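Local coordinates for uncharacterized protein DSY3957 (Desulfitobacterium hafniense, PDB 3HXL) that is probably a subunit of the contractile tail sheath of a Myoviridae-type phage or prophage, at residues Gln71-Leu74 and Ile75-Leu79; Ala268-Ala271 and Gly272-Gly276; Ser207-Asp210 and Ala211-Ala214. All blocks are in the same frame, centred on the assembly; numbering follows the deposited sequence.

Interaction 1 of 3, residues Gln71-Leu74 and Ile75-Leu79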
loop_
_atom_site.group_PDB
_atom_site.type_symbol
_atom_site.label_atom_id
_atom_site.label_comp_id
_atom_site.label_asym_id
_atom_site.label_seq_id
_atom_site.Cartn_x
_atom_site.Cartn_y
_atom_site.Cartn_z
ATOM N N GLN A 71 4.812 13.651 -11.051
ATOM C CA GLN A 71 3.756 13.763 -10.055
ATOM C C GLN A 71 3.323 12.425 -9.464
ATOM O O GLN A 71 2.820 12.383 -8.346
ATOM C CB GLN A 71 2.530 14.475 -10.642
ATOM C CG GLN A 71 2.736 15.960 -10.898
ATOM C CD GLN A 71 3.203 16.253 -12.309
ATOM O OE1 GLN A 71 3.875 15.436 -12.937
ATOM N NE2 GLN A 71 2.857 17.434 -12.810
ATOM N N LEU A 72 3.510 11.331 -10.195
ATOM C CA LEU A 72 3.090 10.035 -9.666
ATOM C C LEU A 72 4.248 9.150 -9.235
ATOM O O LEU A 72 4.086 7.946 -9.049
ATOM C CB LEU A 72 2.223 9.299 -10.691
ATOM C CG LEU A 72 0.919 9.996 -11.114
ATOM C CD1 LEU A 72 0.180 9.104 -12.100
ATOM C CD2 LEU A 72 0.041 10.276 -9.893
ATOM N N ARG A 73 5.413 9.757 -9.062
ATOM C CA ARG A 73 6.604 9.031 -8.647
ATOM C C ARG A 73 6.394 8.010 -7.516
ATOM O O ARG A 73 6.808 6.856 -7.642
ATOM C CB ARG A 73 7.699 10.026 -8.244
ATOM C CG ARG A 73 8.864 9.384 -7.507
ATOM C CD ARG A 73 9.585 8.376 -8.393
ATOM N NE ARG A 73 10.357 9.039 -9.437
ATOM C CZ ARG A 73 10.997 8.404 -10.413
ATOM N NH1 ARG A 73 10.956 7.078 -10.489
ATOM N NH2 ARG A 73 11.678 9.097 -11.311
ATOM N N LEU A 74 5.755 8.416 -6.418
ATOM C CA LEU A 74 5.554 7.498 -5.292
ATOM C C LEU A 74 4.690 6.292 -5.634
ATOM O O LEU A 74 4.900 5.194 -5.107
ATOM C CB LEU A 74 4.948 8.240 -4.094
ATOM C CG LEU A 74 5.758 9.444 -3.599
ATOM C CD1 LEU A 74 5.096 10.041 -2.352
ATOM C CD2 LEU A 74 7.173 9.012 -3.290
ATOM N N ILE A 75 3.713 6.493 -6.511
ATOM C CA ILE A 75 2.843 5.405 -6.920
ATOM C C ILE A 75 3.687 4.418 -7.731
ATOM O O ILE A 75 3.586 3.204 -7.563
ATOM C CB ILE A 75 1.664 5.951 -7.756
ATOM C CG1 ILE A 75 0.760 6.796 -6.848
ATOM C CG2 ILE A 75 0.869 4.805 -8.380
ATOM C CD1 ILE A 75 -0.350 7.518 -7.567
ATOM N N ASN A 76 4.536 4.961 -8.594
ATOM C CA ASN A 76 5.418 4.151 -9.425
ATOM C C ASN A 76 6.340 3.318 -8.526
ATOM O O ASN A 76 6.463 2.108 -8.707
ATOM C CB ASN A 76 6.228 5.070 -10.357
ATOM C CG ASN A 76 7.193 4.303 -11.254
ATOM O OD1 ASN A 76 8.398 4.237 -10.987
ATOM N ND2 ASN A 76 6.665 3.715 -12.313
ATOM N N GLU A 77 6.961 3.956 -7.539
ATOM C CA GLU A 77 7.872 3.255 -6.639
ATOM C C GLU A 77 7.208 2.163 -5.801
ATOM O O GLU A 77 7.760 1.077 -5.645
ATOM C CB GLU A 77 8.580 4.258 -5.720
ATOM C CG GLU A 77 9.382 5.308 -6.483
ATOM C CD GLU A 77 10.363 4.683 -7.471
ATOM O OE1 GLU A 77 11.352 4.065 -7.023
ATOM O OE2 GLU A 77 10.136 4.805 -8.694
ATOM N N ALA A 78 6.026 2.449 -5.262
ATOM C CA ALA A 78 5.313 1.477 -4.445
ATOM C C ALA A 78 4.959 0.234 -5.251
ATOM O O ALA A 78 4.953 -0.875 -4.725
ATOM C CB ALA A 78 4.039 2.094 -3.881
ATOM N N LEU A 79 4.653 0.425 -6.524
ATOM C CA LEU A 79 4.279 -0.702 -7.360
ATOM C C LEU A 79 5.450 -1.428 -8.015
ATOM O O LEU A 79 5.242 -2.292 -8.865
ATOM C CB LEU A 79 3.246 -0.254 -8.400
ATOM C CG LEU A 79 1.867 -0.039 -7.738
ATOM C CD1 LEU A 79 0.913 0.661 -8.688
ATOM C CD2 LEU A 79 1.301 -1.384 -7.296
#
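Arg73 and Glu77 form an i to i+4 salt bridge on the short helix 73-78, which lies in the region matching the Gp18 domain III N-terminal part of tail sheath proteins. Arg73 NH1 donates to Glu77 OE2 over 3.0 Å, with 151° at the hydrogen. The acceptor sits almost in the guanidinium plane, at its edge, but the approach to the carboxylate is different: NH1 comes in from above its plane, and the two flat groups are turned 68° against each other. Reaching this position takes bends on both sides. The arginine chain folds at chi2 (63°), which lays its CD against Glu77 CG at 3.6 Å, and a second bend at chi3 then turns the guanidinium toward OE2, while Glu77 bends at chi2. The same CG also approaches Arg73 O at 3.2 Å, so the glutamate stem lies over the backbone turn that it joins.

Behind the side chains, the backbone sets the spacing. Glu77 N donates to Arg73 O, and Ala78 N to Leu74 O, each a regular helical bond. Leu72, in the N-cap position, offers its carbonyl oxygen to Asn76 N at 3.1 Å and more weakly to Ile75 N.

Further out, the other oxygen of the carboxylate, Glu77 OE1, pairs with Lys80 and is hydrogen-bonded to Tyr288 OH, so the two oxygens have separate partners; this would be consistent with a charged carboxylate. On the sheet-facing side, Ile75 reaches Leu40 of strand 35-40 and Leu85 and Leu87 of strand 84-89, and Leu63 of helix 60-63 covers both Leu72 and Ile75. Those two side chains run alongside each other in one direction, and Leu72 CD2 meets Ile75 CD1 at 3.6 Å.

Interaction 2 of 3, residues Ala268-Ala271 and Gly272-Gly276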
loop_
_atom_site.group_PDB
_atom_site.type_symbol
_atom_site.label_atom_id
_atom_site.label_comp_id
_atom_site.label_asym_id
_atom_site.label_seq_id
_atom_site.Cartn_x
_atom_site.Cartn_y
_atom_site.Cartn_z
ATOM N N ALA A 268 7.902 4.552 0.146
ATOM C CA ALA A 268 7.001 3.975 -0.854
ATOM C C ALA A 268 7.521 2.623 -1.335
ATOM O O ALA A 268 6.805 1.618 -1.288
ATOM C CB ALA A 268 6.852 4.932 -2.041
ATOM N N TRP A 269 8.764 2.600 -1.812
ATOM C CA TRP A 269 9.358 1.348 -2.286
ATOM C C TRP A 269 9.516 0.349 -1.146
ATOM O O TRP A 269 9.212 -0.835 -1.299
ATOM C CB TRP A 269 10.733 1.596 -2.912
ATOM C CG TRP A 269 11.370 0.344 -3.452
ATOM C CD1 TRP A 269 11.217 -0.178 -4.705
ATOM C CD2 TRP A 269 12.228 -0.556 -2.744
ATOM N NE1 TRP A 269 11.933 -1.346 -4.826
ATOM C CE2 TRP A 269 12.568 -1.600 -3.639
ATOM C CE3 TRP A 269 12.756 -0.578 -1.445
ATOM C CZ2 TRP A 269 13.397 -2.666 -3.271
ATOM C CZ3 TRP A 269 13.585 -1.643 -1.079
ATOM C CH2 TRP A 269 13.902 -2.668 -1.996
ATOM N N VAL A 270 9.999 0.817 0.002
ATOM C CA VAL A 270 10.188 -0.088 1.131
ATOM C C VAL A 270 8.883 -0.780 1.525
ATOM O O VAL A 270 8.873 -1.983 1.805
ATOM C CB VAL A 270 10.779 0.645 2.358
ATOM C CG1 VAL A 270 10.919 -0.322 3.532
ATOM C CG2 VAL A 270 12.136 1.216 2.002
ATOM N N ALA A 271 7.789 -0.024 1.533
ATOM C CA ALA A 271 6.480 -0.566 1.885
ATOM C C ALA A 271 6.026 -1.561 0.824
ATOM O O ALA A 271 5.488 -2.620 1.142
ATOM C CB ALA A 271 5.467 0.565 2.006
ATOM N N GLY A 272 6.245 -1.207 -0.438
ATOM C CA GLY A 272 5.854 -2.089 -1.532
ATOM C C GLY A 272 6.663 -3.368 -1.518
ATOM O O GLY A 272 6.129 -4.459 -1.733
ATOM N N ALA A 273 7.961 -3.235 -1.260
ATOM C CA ALA A 273 8.864 -4.388 -1.212
ATOM C C ALA A 273 8.553 -5.316 -0.047
ATOM O O ALA A 273 8.649 -6.540 -0.157
ATOM C CB ALA A 273 10.318 -3.906 -1.123
ATOM N N THR A 274 8.196 -4.720 1.084
ATOM C CA THR A 274 7.858 -5.475 2.279
ATOM C C THR A 274 6.560 -6.243 2.035
ATOM O O THR A 274 6.450 -7.424 2.359
ATOM C CB THR A 274 7.679 -4.513 3.483
ATOM O OG1 THR A 274 8.936 -3.895 3.779
ATOM C CG2 THR A 274 7.182 -5.258 4.713
ATOM N N ALA A 275 5.582 -5.557 1.461
ATOM C CA ALA A 275 4.293 -6.165 1.166
ATOM C C ALA A 275 4.453 -7.283 0.127
ATOM O O ALA A 275 3.837 -8.342 0.246
ATOM C CB ALA A 275 3.332 -5.102 0.648
ATOM N N GLY A 276 5.277 -7.032 -0.885
ATOM C CA GLY A 276 5.506 -8.014 -1.935
ATOM C C GLY A 276 6.392 -9.183 -1.547
ATOM O O GLY A 276 6.358 -10.238 -2.189
#
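Trp269 lays one face of its indole over the methyl of Ala273, one helical turn further on. Ala273 CB stands 3.8 Å from the centroid of the six-membered ring and only 6° off the ring normal, which is the geometry of a CH-pi contact. The nearest ring atom is CH2, yet the distances to all six benzo carbons are much alike, confirming that the methyl is centred on that ring and lies toward the rim of the indole as a whole. With CG trans to the backbone N (chi1 -178°), the indole is carried along the helix surface to meet the methyl. Its NE1 is satisfied by Asp289, and the ring of Tyr288 stacks on it.

This is the last part of helix 263-276, in the subtilisin-like domain of the sheath protein, and the contact is buried. Val270, Ala271 and Thr274 turn toward the strands of the mixed sheet: Val234 touches Val270 and Ala271, Val36 meets Ala271, and Thr202 lies against Thr274.

On that side a buried hydroxyl is returned to the helix's own backbone. Thr274 OG1 donates to Val270 O over 2.7 Å, and Thr274 N donates to the same oxygen over 2.9 Å. The two donors arrive from opposite faces of the carbonyl plane, the hydroxyl tilted 33° from it, so one acceptor is gripped twice. Thr274 has OG1 opposite its own carbonyl carbon and next to the backbone N, the rotamer that swings the oxygen back toward the preceding turn. The regular bonds continue beside this pair, with Ala273 N to Trp269 O a short 2.7 Å and Ala275 N to Ala271 O at 3.0 Å.

Interaction 3 of 3, residues Ser207-Asp210 and Ala211-Ala214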
loop_
_atom_site.group_PDB
_atom_site.type_symbol
_atom_site.label_atom_id
_atom_site.label_comp_id
_atom_site.label_asym_id
_atom_site.label_seq_id
_atom_site.Cartn_x
_atom_site.Cartn_y
_atom_site.Cartn_z
ATOM N N SER A 207 6.032 11.097 4.654
ATOM C CA SER A 207 5.930 12.389 5.318
ATOM C C SER A 207 6.970 12.517 6.431
ATOM O O SER A 207 7.312 11.535 7.084
ATOM C CB SER A 207 4.523 12.520 5.907
ATOM O OG SER A 207 4.399 13.668 6.727
ATOM N N THR A 208 7.477 13.727 6.647
ATOM C CA THR A 208 8.462 13.945 7.699
ATOM C C THR A 208 7.789 14.416 8.987
ATOM O O THR A 208 8.464 14.680 9.984
ATOM C CB THR A 208 9.496 15.005 7.292
ATOM O OG1 THR A 208 8.827 16.245 7.030
ATOM C CG2 THR A 208 10.250 14.564 6.045
ATOM N N ASP A 209 6.465 14.522 8.962
ATOM C CA ASP A 209 5.692 14.985 10.119
ATOM C C ASP A 209 5.799 14.047 11.330
ATOM O O ASP A 209 5.216 12.963 11.337
ATOM C CB ASP A 209 4.224 15.148 9.721
ATOM C CG ASP A 209 3.425 15.939 10.744
ATOM O OD1 ASP A 209 3.508 15.612 11.946
ATOM O OD2 ASP A 209 2.711 16.881 10.342
ATOM N N ASP A 210 6.525 14.480 12.360
ATOM C CA ASP A 210 6.712 13.666 13.563
ATOM C C ASP A 210 5.413 13.270 14.264
ATOM O O ASP A 210 5.305 12.167 14.804
ATOM C CB ASP A 210 7.628 14.382 14.561
ATOM C CG ASP A 210 9.034 14.583 14.026
ATOM O OD1 ASP A 210 9.631 13.604 13.524
ATOM O OD2 ASP A 210 9.550 15.718 14.116
ATOM N N ALA A 211 4.434 14.169 14.265
ATOM C CA ALA A 211 3.149 13.893 14.897
ATOM C C ALA A 211 2.431 12.758 14.172
ATOM O O ALA A 211 1.829 11.886 14.804
ATOM C CB ALA A 211 2.279 15.146 14.892
ATOM N N LEU A 212 2.489 12.772 12.842
ATOM C CA LEU A 212 1.846 11.732 12.049
ATOM C C LEU A 212 2.516 10.387 12.273
ATOM O O LEU A 212 1.848 9.354 12.336
ATOM C CB LEU A 212 1.897 12.083 10.557
ATOM C CG LEU A 212 0.922 13.161 10.091
ATOM C CD1 LEU A 212 1.129 13.439 8.609
ATOM C CD2 LEU A 212 -0.503 12.694 10.356
ATOM N N LYS A 213 3.838 10.403 12.389
ATOM C CA LYS A 213 4.590 9.176 12.606
ATOM C C LYS A 213 4.153 8.512 13.910
ATOM O O LYS A 213 4.015 7.292 13.974
ATOM C CB LYS A 213 6.089 9.469 12.655
ATOM C CG LYS A 213 6.669 10.025 11.361
ATOM C CD LYS A 213 8.149 10.329 11.539
ATOM C CE LYS A 213 8.686 11.227 10.440
ATOM N NZ LYS A 213 10.129 11.533 10.655
ATOM N N ALA A 214 3.927 9.318 14.946
ATOM C CA ALA A 214 3.513 8.780 16.234
ATOM C C ALA A 214 2.136 8.154 16.111
ATOM O O ALA A 214 1.885 7.070 16.637
ATOM C CB ALA A 214 3.501 9.890 17.290
HETATM O O HOH W 1 10.717 14.645 11.002
#
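The N-terminus of helix 210-227 is capped by Asp209, whose OD1 accepts from two backbone amides of the first turn. Leu212 N reaches OD1 over 3.1 Å with 155° at the hydrogen, meeting the oxygen from above the carboxylate plane, while the bond from Ala211 N, at 2.9 Å, is bent to 121° and weak. A chi1 of -166° turns the carboxylate away from Asp209's own N and round to these amides. A negative group in this place would be expected to interact well with the positive end of the helix dipole. Leu212 crosses Asp209 at about a right angle, its CD1 3.7 Å from Asp209 CB; the leucine then continues to Tyr188 on helix 185-195.

On another side of the turn, Lys213 runs extended beyond CG alongside Asp210, and the two point the same way. Lys213 NZ lies 3.6 Å from Asp210 OD1, a loose salt bridge; a water also links the pair, donating to Asp210 OD1 and accepting from Lys213 NZ. The ammonium's stronger charged partner is Glu236, at the end of strand 232-236, so the pair with Asp210 is secondary and the helix start is tied to the neighbouring strand. Before the cap, Ser207 OG accepts from Asp209 N at 3.2 Å, closing an ST turn. An ST turn leading into an aspartate N-cap thus marks the entry to the helix in this strand-to-helix connection after strand 202-204 of the subtilisin-like domain.

Overall arrangement
Interactions 1 and 2 are in direct contact, with centres 11 Å apart: Leu74 O lies 3.6 Å from Ala268 CB, and Glu77 O is 3.8 Å from Trp269 CD1, so helix 73-78 packs against helix 263-276. Tyr288 joins them further, bonding to Glu77 and stacking on Trp269, and Met38 of strand 35-40 touches both helices. Interaction 3 stands apart: its centre is about 19 Å from that of interaction 2 and about 20 Å from that of interaction 1, without touching either. Strand 232-236 carries partners of interactions 2 (Gln232, Val234) and 3 (Leu235, Glu236), while strand 202-204 touches interaction 2 and runs on into the loop holding interaction 3.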